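Local coordinates for AAEL008620-PA odorant-binding protein (Aedes aegypti, PDB 5V13) that binds juvenile hormone in the hemolymph of the mosquito, as a secreted member of the odorant-binding protein family, at residues Q22-V34 with F144-L158. Residues are numbered along the deposited sequence; the frame is centred on the assembly and turned at random.
Sequences QPRTPEQTLYAYV and FHGDYRDIGNTYAKL. With JH3 (methyl (2E,6E)-9-[(2R)-3,3-dimethyloxiran-2-yl]-3,7-dimethylnona-2,6-dienoate), chain E.
His-145 with Arg-24 and Tyr-33 with Phe-144 make the two hydrogen bonds that tie helix 26-38 and its N-terminal lead-in to the Schellman motif ending helix 137-143, in the mostly helical fold of this PBP/GOBP family protein. His-145, the C-prime residue at positive phi, donates from NE2 to Arg-24 O at 2.8 Å. The bond is nearly straight (169°) and lies in the imidazole plane, which fixes how the ring is turned. Tyr-33, its CG beside the backbone N and opposite the carbonyl carbon (chi1 -58°), thereby brings OH to Phe-144 O, donating at 2.8 Å on a lone pair in the carbonyl plane. The packing centres on Pro-26, in the first turn of the helix that Thr-25 and Gln-28 start with a capping box. Pro-26 CD makes a CH-pi contact over one face of the His-145 ring, and Pro-26 CG a second, 3.7 Å from the centroid of the Tyr-155 ring. Leu-158 CD1 meets Pro-26 CD tip to tip at 3.6 Å, bringing helix 151-158 against the same proline. Thr-29 CG2 touches the edge of the Phe-144 ring. On the pocket side, JH3 C5 lies over the centre of one Tyr-33 face, and JH3 CB' toward the rim of one Phe-144 face. A water donates to Pro-26 O, and its oxygen lies 2.8 Å from Tyr-155 OH.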
loop_
_atom_site.group_PDB
_atom_site.type_symbol
_atom_site.label_atom_id
_atom_site.label_comp_id
_atom_site.label_asym_id
_atom_site.label_seq_id
_atom_site.Cartn_x
_atom_site.Cartn_y
_atom_site.Cartn_z
ATOM N N GLN B 22 9.122 20.380 -1.885
ATOM C CA GLN B 22 9.029 19.113 -2.586
ATOM C C GLN B 22 7.695 19.013 -3.313
ATOM O O GLN B 22 6.707 19.612 -2.877
ATOM C CB GLN B 22 9.163 17.935 -1.607
ATOM C CG GLN B 22 10.529 17.858 -0.923
ATOM C CD GLN B 22 11.637 17.760 -1.933
ATOM O OE1 GLN B 22 11.676 16.821 -2.733
ATOM N NE2 GLN B 22 12.540 18.745 -1.931
ATOM N N PRO B 23 7.638 18.242 -4.402
ATOM C CA PRO B 23 6.354 17.999 -5.076
ATOM C C PRO B 23 5.287 17.558 -4.084
ATOM O O PRO B 23 5.547 16.761 -3.176
ATOM C CB PRO B 23 6.686 16.881 -6.080
ATOM C CG PRO B 23 8.141 17.060 -6.351
ATOM C CD PRO B 23 8.745 17.517 -5.048
ATOM N N ARG B 24 4.087 18.124 -4.239
ATOM C CA ARG B 24 2.986 17.822 -3.337
ATOM C C ARG B 24 2.576 16.363 -3.488
ATOM O O ARG B 24 2.327 15.893 -4.602
ATOM C CB ARG B 24 1.791 18.730 -3.646
ATOM C CG ARG B 24 2.093 20.261 -3.566
ATOM C CD ARG B 24 2.510 20.708 -2.156
ATOM N NE ARG B 24 3.943 20.585 -1.875
ATOM C CZ ARG B 24 4.526 21.088 -0.787
ATOM N NH1 ARG B 24 3.799 21.744 0.112
ATOM N NH2 ARG B 24 5.833 20.956 -0.597
ATOM N N THR B 25 2.480 15.662 -2.364
ATOM C CA THR B 25 1.938 14.305 -2.330
ATOM C C THR B 25 0.419 14.336 -2.424
ATOM O O THR B 25 -0.200 15.388 -2.264
ATOM C CB THR B 25 2.337 13.622 -1.031
ATOM O OG1 THR B 25 1.662 14.273 0.053
ATOM C CG2 THR B 25 3.841 13.678 -0.831
ATOM N N PRO B 26 -0.219 13.181 -2.658
ATOM C CA PRO B 26 -1.692 13.138 -2.577
ATOM C C PRO B 26 -2.219 13.404 -1.179
ATOM O O PRO B 26 -3.366 13.835 -1.046
ATOM C CB PRO B 26 -2.039 11.717 -3.058
ATOM C CG PRO B 26 -0.757 10.934 -2.943
ATOM C CD PRO B 26 0.340 11.923 -3.194
ATOM N N GLU B 27 -1.421 13.174 -0.129
ATOM C CA GLU B 27 -1.860 13.599 1.198
ATOM C C GLU B 27 -1.949 15.118 1.264
ATOM O O GLU B 27 -2.917 15.670 1.792
ATOM C CB GLU B 27 -0.907 13.073 2.279
ATOM C CG GLU B 27 -1.317 13.403 3.734
ATOM C CD GLU B 27 -0.982 14.830 4.183
ATOM O OE1 GLU B 27 -1.733 15.386 5.040
ATOM O OE2 GLU B 27 0.048 15.381 3.709
ATOM N N GLN B 28 -0.952 15.806 0.713
ATOM C CA GLN B 28 -0.922 17.265 0.768
ATOM C C GLN B 28 -2.009 17.901 -0.112
ATOM O O GLN B 28 -2.670 18.860 0.308
ATOM C CB GLN B 28 0.478 17.738 0.374
ATOM C CG GLN B 28 1.502 17.491 1.504
ATOM C CD GLN B 28 2.922 17.804 1.081
ATOM O OE1 GLN B 28 3.357 17.421 -0.011
ATOM N NE2 GLN B 28 3.657 18.486 1.948
ATOM N N THR B 29 -2.189 17.420 -1.343
ATOM C CA THR B 29 -3.264 17.972 -2.167
ATOM C C THR B 29 -4.634 17.696 -1.546
ATOM O O THR B 29 -5.486 18.591 -1.491
ATOM C CB THR B 29 -3.189 17.429 -3.595
ATOM O OG1 THR B 29 -3.207 15.993 -3.578
ATOM C CG2 THR B 29 -1.895 17.908 -4.265
ATOM N N LEU B 30 -4.867 16.475 -1.062
ATOM C CA LEU B 30 -6.174 16.189 -0.472
ATOM C C LEU B 30 -6.414 17.064 0.754
ATOM O O LEU B 30 -7.518 17.588 0.945
ATOM C CB LEU B 30 -6.286 14.702 -0.110
ATOM C CG LEU B 30 -7.713 14.279 0.260
ATOM C CD1 LEU B 30 -8.693 14.579 -0.888
ATOM C CD2 LEU B 30 -7.760 12.812 0.617
ATOM N N TYR B 31 -5.384 17.256 1.587
ATOM C CA TYR B 31 -5.544 18.116 2.763
ATOM C C TYR B 31 -5.976 19.517 2.349
ATOM O O TYR B 31 -6.908 20.100 2.926
ATOM C CB TYR B 31 -4.229 18.186 3.550
ATOM C CG TYR B 31 -4.316 18.991 4.828
ATOM C CD1 TYR B 31 -4.167 20.387 4.824
ATOM C CD2 TYR B 31 -4.533 18.354 6.046
ATOM C CE1 TYR B 31 -4.222 21.119 6.019
ATOM C CE2 TYR B 31 -4.604 19.072 7.229
ATOM C CZ TYR B 31 -4.446 20.445 7.212
ATOM O OH TYR B 31 -4.520 21.136 8.405
ATOM N N ALA B 32 -5.295 20.077 1.345
ATOM C CA ALA B 32 -5.599 21.432 0.902
ATOM C C ALA B 32 -6.986 21.509 0.278
ATOM O O ALA B 32 -7.757 22.438 0.573
ATOM C CB ALA B 32 -4.535 21.904 -0.090
ATOM N N TYR B 33 -7.328 20.551 -0.595
ATOM C CA TYR B 33 -8.644 20.597 -1.246
ATOM C C TYR B 33 -9.775 20.541 -0.222
ATOM O O TYR B 33 -10.751 21.302 -0.305
ATOM C CB TYR B 33 -8.802 19.440 -2.247
ATOM C CG TYR B 33 -7.760 19.366 -3.352
ATOM C CD1 TYR B 33 -7.010 20.480 -3.715
ATOM C CD2 TYR B 33 -7.537 18.171 -4.028
ATOM C CE1 TYR B 33 -6.041 20.394 -4.735
ATOM C CE2 TYR B 33 -6.596 18.075 -5.037
ATOM C CZ TYR B 33 -5.853 19.181 -5.388
ATOM O OH TYR B 33 -4.905 19.061 -6.379
ATOM N N VAL B 34 -9.673 19.618 0.735
ATOM C CA VAL B 34 -10.751 19.416 1.701
ATOM C C VAL B 34 -10.831 20.583 2.685
ATOM O O VAL B 34 -11.927 21.086 3.000
ATOM C CB VAL B 34 -10.562 18.068 2.427
ATOM C CG1 VAL B 34 -11.552 17.961 3.590
ATOM C CG2 VAL B 34 -10.746 16.916 1.445
ATOM N N PHE B 144 -1.403 17.239 -9.986
ATOM C CA PHE B 144 -1.834 17.448 -8.609
ATOM C C PHE B 144 -2.868 16.409 -8.165
ATOM O O PHE B 144 -3.729 16.703 -7.328
ATOM C CB PHE B 144 -2.379 18.869 -8.431
ATOM C CG PHE B 144 -1.312 19.931 -8.432
ATOM C CD1 PHE B 144 -0.427 20.043 -7.360
ATOM C CD2 PHE B 144 -1.194 20.815 -9.497
ATOM C CE1 PHE B 144 0.570 21.021 -7.349
ATOM C CE2 PHE B 144 -0.205 21.811 -9.494
ATOM C CZ PHE B 144 0.682 21.908 -8.416
ATOM N N HIS B 145 -2.810 15.205 -8.740
ATOM C CA HIS B 145 -3.493 14.019 -8.222
ATOM C C HIS B 145 -5.003 14.071 -8.407
ATOM O O HIS B 145 -5.750 13.420 -7.664
ATOM C CB HIS B 145 -3.118 13.791 -6.759
ATOM C CG HIS B 145 -1.645 13.906 -6.525
ATOM N ND1 HIS B 145 -0.729 13.175 -7.250
ATOM C CD2 HIS B 145 -0.927 14.720 -5.714
ATOM C CE1 HIS B 145 0.494 13.510 -6.872
ATOM N NE2 HIS B 145 0.401 14.439 -5.935
ATOM N N GLY B 146 -5.457 14.787 -9.431
ATOM C CA GLY B 146 -6.874 14.869 -9.716
ATOM C C GLY B 146 -7.458 13.693 -10.476
ATOM O O GLY B 146 -8.686 13.561 -10.511
ATOM N N ASP B 147 -6.628 12.836 -11.079
ATOM C CA ASP B 147 -7.091 11.747 -11.945
ATOM C C ASP B 147 -6.793 10.429 -11.240
ATOM O O ASP B 147 -5.623 10.079 -11.040
ATOM C CB ASP B 147 -6.391 11.830 -13.304
ATOM C CG ASP B 147 -6.898 10.809 -14.326
ATOM O OD1 ASP B 147 -7.560 9.808 -13.960
ATOM O OD2 ASP B 147 -6.602 11.017 -15.528
ATOM N N TYR B 148 -7.846 9.701 -10.855
ATOM C CA TYR B 148 -7.665 8.493 -10.060
ATOM C C TYR B 148 -7.164 7.308 -10.872
ATOM O O TYR B 148 -6.914 6.245 -10.299
ATOM C CB TYR B 148 -8.968 8.115 -9.349
ATOM C CG TYR B 148 -9.272 9.015 -8.166
ATOM C CD1 TYR B 148 -8.372 10.000 -7.767
ATOM C CD2 TYR B 148 -10.449 8.875 -7.442
ATOM C CE1 TYR B 148 -8.643 10.828 -6.684
ATOM C CE2 TYR B 148 -10.727 9.695 -6.360
ATOM C CZ TYR B 148 -9.823 10.665 -5.986
ATOM O OH TYR B 148 -10.103 11.477 -4.911
ATOM N N ARG B 149 -7.034 7.441 -12.193
ATOM C CA ARG B 149 -6.359 6.391 -12.949
ATOM C C ARG B 149 -4.911 6.220 -12.510
ATOM O O ARG B 149 -4.324 5.153 -12.752
ATOM C CB ARG B 149 -6.413 6.694 -14.446
ATOM C CG ARG B 149 -7.789 6.495 -15.060
ATOM C CD ARG B 149 -7.788 6.835 -16.544
ATOM N NE ARG B 149 -7.466 8.244 -16.776
ATOM C CZ ARG B 149 -7.468 8.812 -17.977
ATOM N NH1 ARG B 149 -7.775 8.085 -19.047
ATOM N NH2 ARG B 149 -7.166 10.098 -18.110
ATOM N N ASP B 150 -4.333 7.242 -11.878
ATOM C CA ASP B 150 -2.940 7.245 -11.432
ATOM C C ASP B 150 -2.777 6.905 -9.961
ATOM O O ASP B 150 -1.644 6.872 -9.479
ATOM C CB ASP B 150 -2.306 8.627 -11.655
ATOM C CG ASP B 150 -2.336 9.065 -13.099
ATOM O OD1 ASP B 150 -2.193 8.194 -13.981
ATOM O OD2 ASP B 150 -2.506 10.287 -13.348
ATOM N N ILE B 151 -3.870 6.703 -9.217
ATOM C CA ILE B 151 -3.745 6.748 -7.761
ATOM C C ILE B 151 -2.917 5.572 -7.255
ATOM O O ILE B 151 -2.153 5.718 -6.287
ATOM C CB ILE B 151 -5.145 6.803 -7.103
ATOM C CG1 ILE B 151 -5.032 7.129 -5.617
ATOM C CG2 ILE B 151 -5.916 5.492 -7.301
ATOM C CD1 ILE B 151 -6.392 7.442 -4.963
ATOM N N GLY B 152 -3.024 4.418 -7.912
ATOM C CA GLY B 152 -2.234 3.261 -7.515
ATOM C C GLY B 152 -0.743 3.482 -7.696
ATOM O O GLY B 152 0.052 3.225 -6.786
ATOM N N ASN B 153 -0.344 3.951 -8.886
ATOM C CA ASN B 153 1.077 4.204 -9.156
ATOM C C ASN B 153 1.651 5.249 -8.209
ATOM O O ASN B 153 2.759 5.088 -7.682
ATOM C CB ASN B 153 1.257 4.660 -10.608
ATOM C CG ASN B 153 1.118 3.537 -11.589
ATOM O OD1 ASN B 153 1.291 2.372 -11.237
ATOM N ND2 ASN B 153 0.813 3.873 -12.839
ATOM N N THR B 154 0.905 6.330 -7.981
ATOM C CA THR B 154 1.378 7.421 -7.136
ATOM C C THR B 154 1.623 6.960 -5.701
ATOM O O THR B 154 2.667 7.265 -5.108
ATOM C CB THR B 154 0.362 8.564 -7.176
ATOM O OG1 THR B 154 0.260 9.073 -8.515
ATOM C CG2 THR B 154 0.750 9.679 -6.207
ATOM N N TYR B 155 0.667 6.237 -5.109
ATOM C CA TYR B 155 0.863 5.837 -3.715
ATOM C C TYR B 155 1.894 4.712 -3.584
ATOM O O TYR B 155 2.539 4.588 -2.534
ATOM C CB TYR B 155 -0.469 5.427 -3.068
ATOM C CG TYR B 155 -1.248 6.582 -2.451
ATOM C CD1 TYR B 155 -0.916 7.076 -1.185
ATOM C CD2 TYR B 155 -2.321 7.162 -3.117
ATOM C CE1 TYR B 155 -1.645 8.122 -0.602
ATOM C CE2 TYR B 155 -3.042 8.220 -2.548
ATOM C CZ TYR B 155 -2.699 8.696 -1.295
ATOM O OH TYR B 155 -3.418 9.740 -0.724
ATOM N N ALA B 156 2.080 3.893 -4.620
ATOM C CA ALA B 156 3.097 2.846 -4.507
ATOM C C ALA B 156 4.514 3.392 -4.708
ATOM O O ALA B 156 5.451 2.920 -4.052
ATOM C CB ALA B 156 2.818 1.718 -5.498
ATOM N N LYS B 157 4.681 4.399 -5.576
ATOM C CA LYS B 157 5.989 5.034 -5.745
ATOM C C LYS B 157 6.415 5.746 -4.473
ATOM O O LYS B 157 7.598 5.766 -4.128
ATOM C CB LYS B 157 5.944 6.010 -6.924
ATOM C CG LYS B 157 7.268 6.690 -7.240
ATOM C CD LYS B 157 7.114 7.781 -8.313
ATOM C CE LYS B 157 6.436 9.044 -7.759
ATOM N NZ LYS B 157 6.440 10.194 -8.729
ATOM N N LEU B 158 5.468 6.362 -3.773
ATOM C CA LEU B 158 5.774 6.999 -2.499
ATOM C C LEU B 158 5.824 5.998 -1.346
ATOM O O LEU B 158 6.552 6.230 -0.375
ATOM C CB LEU B 158 4.747 8.096 -2.206
ATOM C CG LEU B 158 4.674 9.241 -3.216
ATOM C CD1 LEU B 158 3.487 10.175 -2.915
ATOM C CD2 LEU B 158 5.994 10.026 -3.219
HETATM C C1 JH3 E . -11.628 17.805 -4.189
HETATM O O2 JH3 E . -11.514 16.780 -4.837
HETATM O O1 JH3 E . -12.134 17.701 -2.844
HETATM C CM JH3 E . -12.397 16.402 -2.310
HETATM C C2 JH3 E . -11.262 19.147 -4.680
HETATM C C3 JH3 E . -10.800 19.470 -5.890
HETATM C "C3'" JH3 E . -10.575 18.479 -6.998
HETATM C C4 JH3 E . -10.479 20.928 -6.120
HETATM C C5 JH3 E . -9.156 21.035 -6.872
HETATM C C6 JH3 E . -8.600 22.432 -6.711
HETATM C C7 JH3 E . -8.784 23.401 -7.619
HETATM C "C7'" JH3 E . -9.606 23.155 -8.857
HETATM C C8 JH3 E . -8.167 24.766 -7.352
HETATM C C9 JH3 E . -7.110 25.143 -8.403
HETATM C CA JH3 E . -6.075 24.041 -8.618
HETATM O O3 JH3 E . -4.981 24.444 -9.472
HETATM C CB JH3 E . -4.677 24.343 -8.080
HETATM C "CB'" JH3 E . -3.939 23.084 -7.612
HETATM C CC JH3 E . -4.380 25.687 -7.432
HETATM O O HOH W 1 -5.325 11.410 -1.874
#